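Local coordinates for protein extracellular serine protease (Aeromonas sobria, PDB 3WQB) that cleaves peptide bonds after paired basic residues, one of them lysine, as a calcium-binding, furin-like subtilase and probable virulence factor, at residues Val74-Asp79 / Gly121-Val126; Ile130-Ile135 / Ala292-Asp297. The protein carries 1 engineered substitution. One frame throughout, in Å; residues are numbered along the deposited sequence.

Interaction 1 of 2, residues Val74-Asp79 / Gly121-Val126. With CA (calcium ion), chain C.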
loop_
_atom_site.group_PDB
_atom_site.type_symbol
_atom_site.label_atom_id
_atom_site.label_comp_id
_atom_site.label_asym_id
_atom_site.label_seq_id
_atom_site.Cartn_x
_atom_site.Cartn_y
_atom_site.Cartn_z
ATOM N N VAL A 74 -12.663 13.095 1.277
ATOM C CA VAL A 74 -11.607 12.127 1.535
ATOM C C VAL A 74 -11.939 11.297 2.775
ATOM O O VAL A 74 -12.234 11.857 3.838
ATOM C CB VAL A 74 -10.238 12.823 1.751
ATOM C CG1 VAL A 74 -9.137 11.789 1.922
ATOM C CG2 VAL A 74 -9.892 13.752 0.592
ATOM N N ALA A 75 -11.872 9.969 2.643
ATOM C CA ALA A 75 -12.011 9.056 3.785
ATOM C C ALA A 75 -10.638 8.641 4.292
ATOM O O ALA A 75 -9.804 8.167 3.519
ATOM C CB ALA A 75 -12.799 7.821 3.395
ATOM N N VAL A 76 -10.421 8.793 5.593
ATOM C CA VAL A 76 -9.193 8.340 6.230
ATOM C C VAL A 76 -9.507 7.073 7.007
ATOM O O VAL A 76 -10.153 7.109 8.062
ATOM C CB VAL A 76 -8.596 9.446 7.122
ATOM C CG1 VAL A 76 -7.362 8.959 7.837
ATOM C CG2 VAL A 76 -8.252 10.659 6.266
ATOM N N VAL A 77 -9.094 5.946 6.440
ATOM C CA VAL A 77 -9.343 4.630 7.020
ATOM C C VAL A 77 -8.068 4.269 7.782
ATOM O O VAL A 77 -7.048 3.924 7.201
ATOM C CB VAL A 77 -9.706 3.602 5.922
ATOM C CG1 VAL A 77 -10.060 2.248 6.532
ATOM C CG2 VAL A 77 -10.867 4.126 5.067
ATOM N N ASP A 78 -8.113 4.410 9.099
ATOM C CA ASP A 78 -6.874 4.420 9.870
ATOM C C ASP A 78 -7.155 4.075 11.338
ATOM O O ASP A 78 -8.100 3.351 11.620
ATOM C CB ASP A 78 -6.187 5.786 9.695
ATOM C CG ASP A 78 -4.680 5.710 9.784
ATOM O OD1 ASP A 78 -4.161 5.517 10.902
ATOM O OD2 ASP A 78 -4.005 5.875 8.741
ATOM N N ASP A 79 -6.335 4.565 12.270
ATOM C CA ASP A 79 -6.486 4.185 13.676
ATOM C C ASP A 79 -7.469 5.063 14.448
ATOM O O ASP A 79 -7.756 4.797 15.613
ATOM C CB ASP A 79 -5.118 4.142 14.375
ATOM C CG ASP A 79 -4.514 5.526 14.600
ATOM O OD1 ASP A 79 -5.124 6.547 14.205
ATOM O OD2 ASP A 79 -3.422 5.593 15.212
ATOM N N GLY A 121 -4.148 15.547 8.933
ATOM C CA GLY A 121 -3.590 16.889 8.853
ATOM C C GLY A 121 -2.740 17.121 7.617
ATOM O O GLY A 121 -2.747 18.214 7.053
ATOM N N ILE A 122 -1.985 16.103 7.205
ATOM C CA ILE A 122 -1.212 16.198 5.976
ATOM C C ILE A 122 -2.159 16.509 4.809
ATOM O O ILE A 122 -1.860 17.353 3.957
ATOM C CB ILE A 122 -0.393 14.920 5.738
ATOM C CG1 ILE A 122 0.720 14.817 6.787
ATOM C CG2 ILE A 122 0.166 14.876 4.308
ATOM C CD1 ILE A 122 1.338 13.436 6.873
ATOM N N ILE A 123 -3.303 15.836 4.781
ATOM C CA ILE A 123 -4.275 16.067 3.718
ATOM C C ILE A 123 -4.955 17.419 3.814
ATOM O O ILE A 123 -4.993 18.166 2.833
ATOM C CB ILE A 123 -5.367 14.980 3.689
ATOM C CG1 ILE A 123 -4.753 13.582 3.628
ATOM C CG2 ILE A 123 -6.301 15.193 2.502
ATOM C CD1 ILE A 123 -5.757 12.470 3.714
ATOM N N ALA A 124 -5.489 17.736 4.991
ATOM C CA ALA A 124 -6.511 18.771 5.071
ATOM C C ALA A 124 -6.522 19.584 6.369
ATOM O O ALA A 124 -7.581 20.034 6.811
ATOM C CB ALA A 124 -7.887 18.153 4.806
ATOM N N ALA A 125 -5.357 19.815 6.970
ATOM C CA ALA A 125 -5.309 20.782 8.073
ATOM C C ALA A 125 -5.874 22.110 7.565
ATOM O O ALA A 125 -5.597 22.536 6.437
ATOM C CB ALA A 125 -3.894 20.944 8.617
ATOM N N VAL A 126 -6.667 22.752 8.409
ATOM C CA VAL A 126 -7.402 23.950 8.015
ATOM C C VAL A 126 -6.456 25.123 7.739
ATOM O O VAL A 126 -5.449 25.309 8.433
ATOM C CB VAL A 126 -8.457 24.312 9.100
ATOM C CG1 VAL A 126 -9.202 25.600 8.765
ATOM C CG2 VAL A 126 -9.433 23.164 9.243
HETATM CA CA CA C . -4.027 25.643 10.209
#

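Interaction 2 of 2, residues Ile130-Ile135 / Ala292-Asp297. With CA (calcium ion), chain C; CA (calcium ion), chain E.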
loop_
_atom_site.group_PDB
_atom_site.type_symbol
_atom_site.label_atom_id
_atom_site.label_comp_id
_atom_site.label_asym_id
_atom_site.label_seq_id
_atom_site.Cartn_x
_atom_site.Cartn_y
_atom_site.Cartn_z
ATOM N N ILE A 130 -3.666 29.118 12.849
ATOM C CA ILE A 130 -3.080 28.160 13.790
ATOM C C ILE A 130 -2.448 26.976 13.070
ATOM O O ILE A 130 -2.809 26.668 11.935
ATOM C CB ILE A 130 -4.102 27.657 14.849
ATOM C CG1 ILE A 130 -5.275 26.927 14.186
ATOM C CG2 ILE A 130 -4.596 28.823 15.718
ATOM C CD1 ILE A 130 -6.146 26.130 15.158
ATOM N N GLY A 131 -1.486 26.338 13.722
ATOM C CA GLY A 131 -0.980 25.054 13.259
ATOM C C GLY A 131 -0.404 25.044 11.865
ATOM O O GLY A 131 0.374 25.926 11.489
ATOM N N THR A 132 -0.814 24.033 11.108
ATOM C CA THR A 132 -0.260 23.743 9.789
ATOM C C THR A 132 -1.269 24.077 8.691
ATOM O O THR A 132 -2.413 24.476 8.962
ATOM C CB THR A 132 0.092 22.250 9.680
ATOM O OG1 THR A 132 -1.056 21.472 10.039
ATOM C CG2 THR A 132 1.284 21.888 10.587
ATOM N N LYS A 133 -0.831 23.908 7.446
ATOM C CA LYS A 133 -1.700 24.056 6.287
ATOM C C LYS A 133 -1.764 22.714 5.572
ATOM O O LYS A 133 -0.735 22.150 5.216
ATOM C CB LYS A 133 -1.153 25.130 5.341
ATOM C CG LYS A 133 -2.124 25.548 4.230
ATOM C CD LYS A 133 -1.450 26.495 3.234
ATOM C CE LYS A 133 -2.456 27.087 2.261
ATOM N NZ LYS A 133 -1.797 27.874 1.162
ATOM N N GLY A 134 -2.968 22.199 5.356
ATOM C CA GLY A 134 -3.103 20.965 4.585
ATOM C C GLY A 134 -2.636 21.121 3.147
ATOM O O GLY A 134 -2.587 22.236 2.603
ATOM N N ILE A 135 -2.285 19.999 2.525
ATOM C CA ILE A 135 -2.026 19.986 1.091
ATOM C C ILE A 135 -3.271 20.461 0.333
ATOM O O ILE A 135 -3.171 21.237 -0.623
ATOM C CB ILE A 135 -1.660 18.569 0.653
ATOM C CG1 ILE A 135 -0.278 18.200 1.170
ATOM C CG2 ILE A 135 -1.699 18.407 -0.866
ATOM C CD1 ILE A 135 -0.024 16.697 1.131
ATOM N N ALA A 292 10.906 15.021 9.209
ATOM C CA ALA A 292 9.708 14.227 8.957
ATOM C C ALA A 292 8.530 15.177 8.699
ATOM O O ALA A 292 8.751 16.318 8.279
ATOM C CB ALA A 292 9.440 13.239 10.093
ATOM N N MET A 293 7.300 14.735 8.956
ATOM C CA MET A 293 6.117 15.476 8.523
ATOM C C MET A 293 5.496 16.233 9.693
ATOM O O MET A 293 4.944 15.625 10.622
ATOM C CB MET A 293 5.085 14.525 7.910
ATOM C CG MET A 293 5.623 13.570 6.844
ATOM S SD MET A 293 6.099 14.342 5.281
ATOM C CE MET A 293 4.483 14.552 4.563
ATOM N N VAL A 294 5.579 17.559 9.638
ATOM C CA VAL A 294 4.906 18.403 10.623
ATOM C C VAL A 294 3.413 18.427 10.313
ATOM O O VAL A 294 2.996 18.760 9.200
ATOM C CB VAL A 294 5.498 19.827 10.651
ATOM C CG1 VAL A 294 4.657 20.745 11.545
ATOM C CG2 VAL A 294 6.952 19.764 11.125
ATOM N N THR A 295 2.608 18.054 11.303
ATOM C CA THR A 295 1.189 17.831 11.075
ATOM C C THR A 295 0.386 17.940 12.376
ATOM O O THR A 295 0.939 18.244 13.436
ATOM C CB THR A 295 0.966 16.442 10.413
ATOM O OG1 THR A 295 -0.401 16.308 10.007
ATOM C CG2 THR A 295 1.352 15.302 11.351
ATOM N N THR A 296 -0.912 17.689 12.281
ATOM C CA THR A 296 -1.796 17.687 13.425
ATOM C C THR A 296 -1.613 16.433 14.278
ATOM O O THR A 296 -1.631 15.307 13.775
ATOM C CB THR A 296 -3.258 17.776 12.966
ATOM O OG1 THR A 296 -3.498 16.790 11.953
ATOM C CG2 THR A 296 -3.559 19.146 12.372
ATOM N N ASP A 297 -1.461 16.645 15.580
ATOM C CA ASP A 297 -1.343 15.578 16.560
ATOM C C ASP A 297 -2.668 15.401 17.283
ATOM O O ASP A 297 -3.566 16.232 17.143
ATOM C CB ASP A 297 -0.269 15.971 17.577
ATOM C CG ASP A 297 0.209 14.801 18.405
ATOM O OD1 ASP A 297 0.370 13.701 17.831
ATOM O OD2 ASP A 297 0.416 14.980 19.626
HETATM CA CA CA C . -4.027 25.643 10.209
HETATM CA CA CA E . -0.594 16.019 21.572
#

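Interaction 1 of 2, residues Val74-Asp79 / Gly121-Val126
Ile-123 meets Val-74 and Val-76 where helix 115-124 packs on strand 73-77 of the parallel sheet, helix-on-sheet packing in the alpha/beta core of the subtilisin domain. Walking along 121-126, Gly-121 comes first, and its O accepts a backbone bond from Ala-125 N at 3.1 Å. Ile-122 turns from the strand to pack on Ser-337, Pro-340 and Ser-341 of helix 335-352. Ile-123 carries the whole contact through one methyl. CG1 lies opposite the carbonyl carbon (chi1 -53°) and the chain is extended beyond it (chi2 175°), which reaches CD1 out to the sheet. Ile-123 CD1 touches Val-74 CG1 at 3.9 Å and Val-76 CG2 at 4.0 Å, two valines on the same face of the strand, while Ala-75 between them points away and touches Phe-174 of strand 173-179. Ala-124 hands its O to Asn-91. At Val-126 the chain has left the helix, and Val-126 O binds a calcium ion at 2.3 Å. Past the strand end, Asp-78, predicted as the charge-relay aspartate, receives Asp-79 N on the anti side of its OD1 at 2.7 Å; that same OD1 bonds to His-115, the predicted charge-relay histidine. The chemistry across the contact is wholly apolar: the methyls meet at van der Waals distance, so the contact itself is nondirectional, and directional polar bonding is left to the predicted charge-relay end and the calcium end.

Interaction 2 of 2, residues Ile130-Ile135 / Ala292-Asp297
Thr-132 and Val-294 are brought together by their first torsions: Thr-132 OG1 sits between the backbone N and the carbonyl carbon (chi1 53°), which puts CG2 opposite the carbonyl carbon, and in the valine (chi1 172°) CG1 lies opposite the backbone N. Thr-132 CG2 meets Val-294 CG1 at 3.7 Å. Thr-132 CG2 also rests on the backbone of strand 293-296, 3.8 Å from Val-294 O and 4.1 Å from Thr-295 CA. On its other branch, Thr-132 OG1 is 4.1 Å from Thr-296 CG2, a loose approach without a polar bond. Thr-132 thus lies across three successive strand residues by van der Waals contact alone, while Thr-132 O binds a calcium ion at 2.4 Å, as does Ile-130 O. Asn-29, Asp-87, Val-126 and Asn-128 complete that site. At the far end of 292-297, Asp-297 OD2 binds a second calcium ion at 2.4 Å. The strand itself pairs antiparallel with 328-329, and the hydroxyls of Thr-295 and Thr-296 find their polar partners in Ser-118 and Thr-117 of helix 115-124. Met-293 packs on Ile-122 of that helix and on Ser-337 and Ser-341 of helix 335-352, so the strand lies against both helices, with the calcium-binding loop 130-135 laid over it.

Interactions 1 and 2 lie about 11 Å apart, centre to centre, and share one calcium ion, bound by Val-126 in the first and by Ile-130 and Thr-132 in the second. They also touch directly where the chain leaves helix 115-124: Ala-125 O lies 2.9 Å from Gly-134 N and Ile-122 O 3.0 Å from Ile-135 N, both probable hydrogen bonds, while Ala-125 CB packs on Thr-132 OG1. The helix packs on the central sheet through Ile-123 and on strand 293-296 through Ile-122. Its start carries the predicted charge-relay His-115, whose side chain is about 7 Å from that of Val-76; the side chain of the engineered Ala-336, at the third predicted charge-relay position, is about 9 Å from that of Val-76.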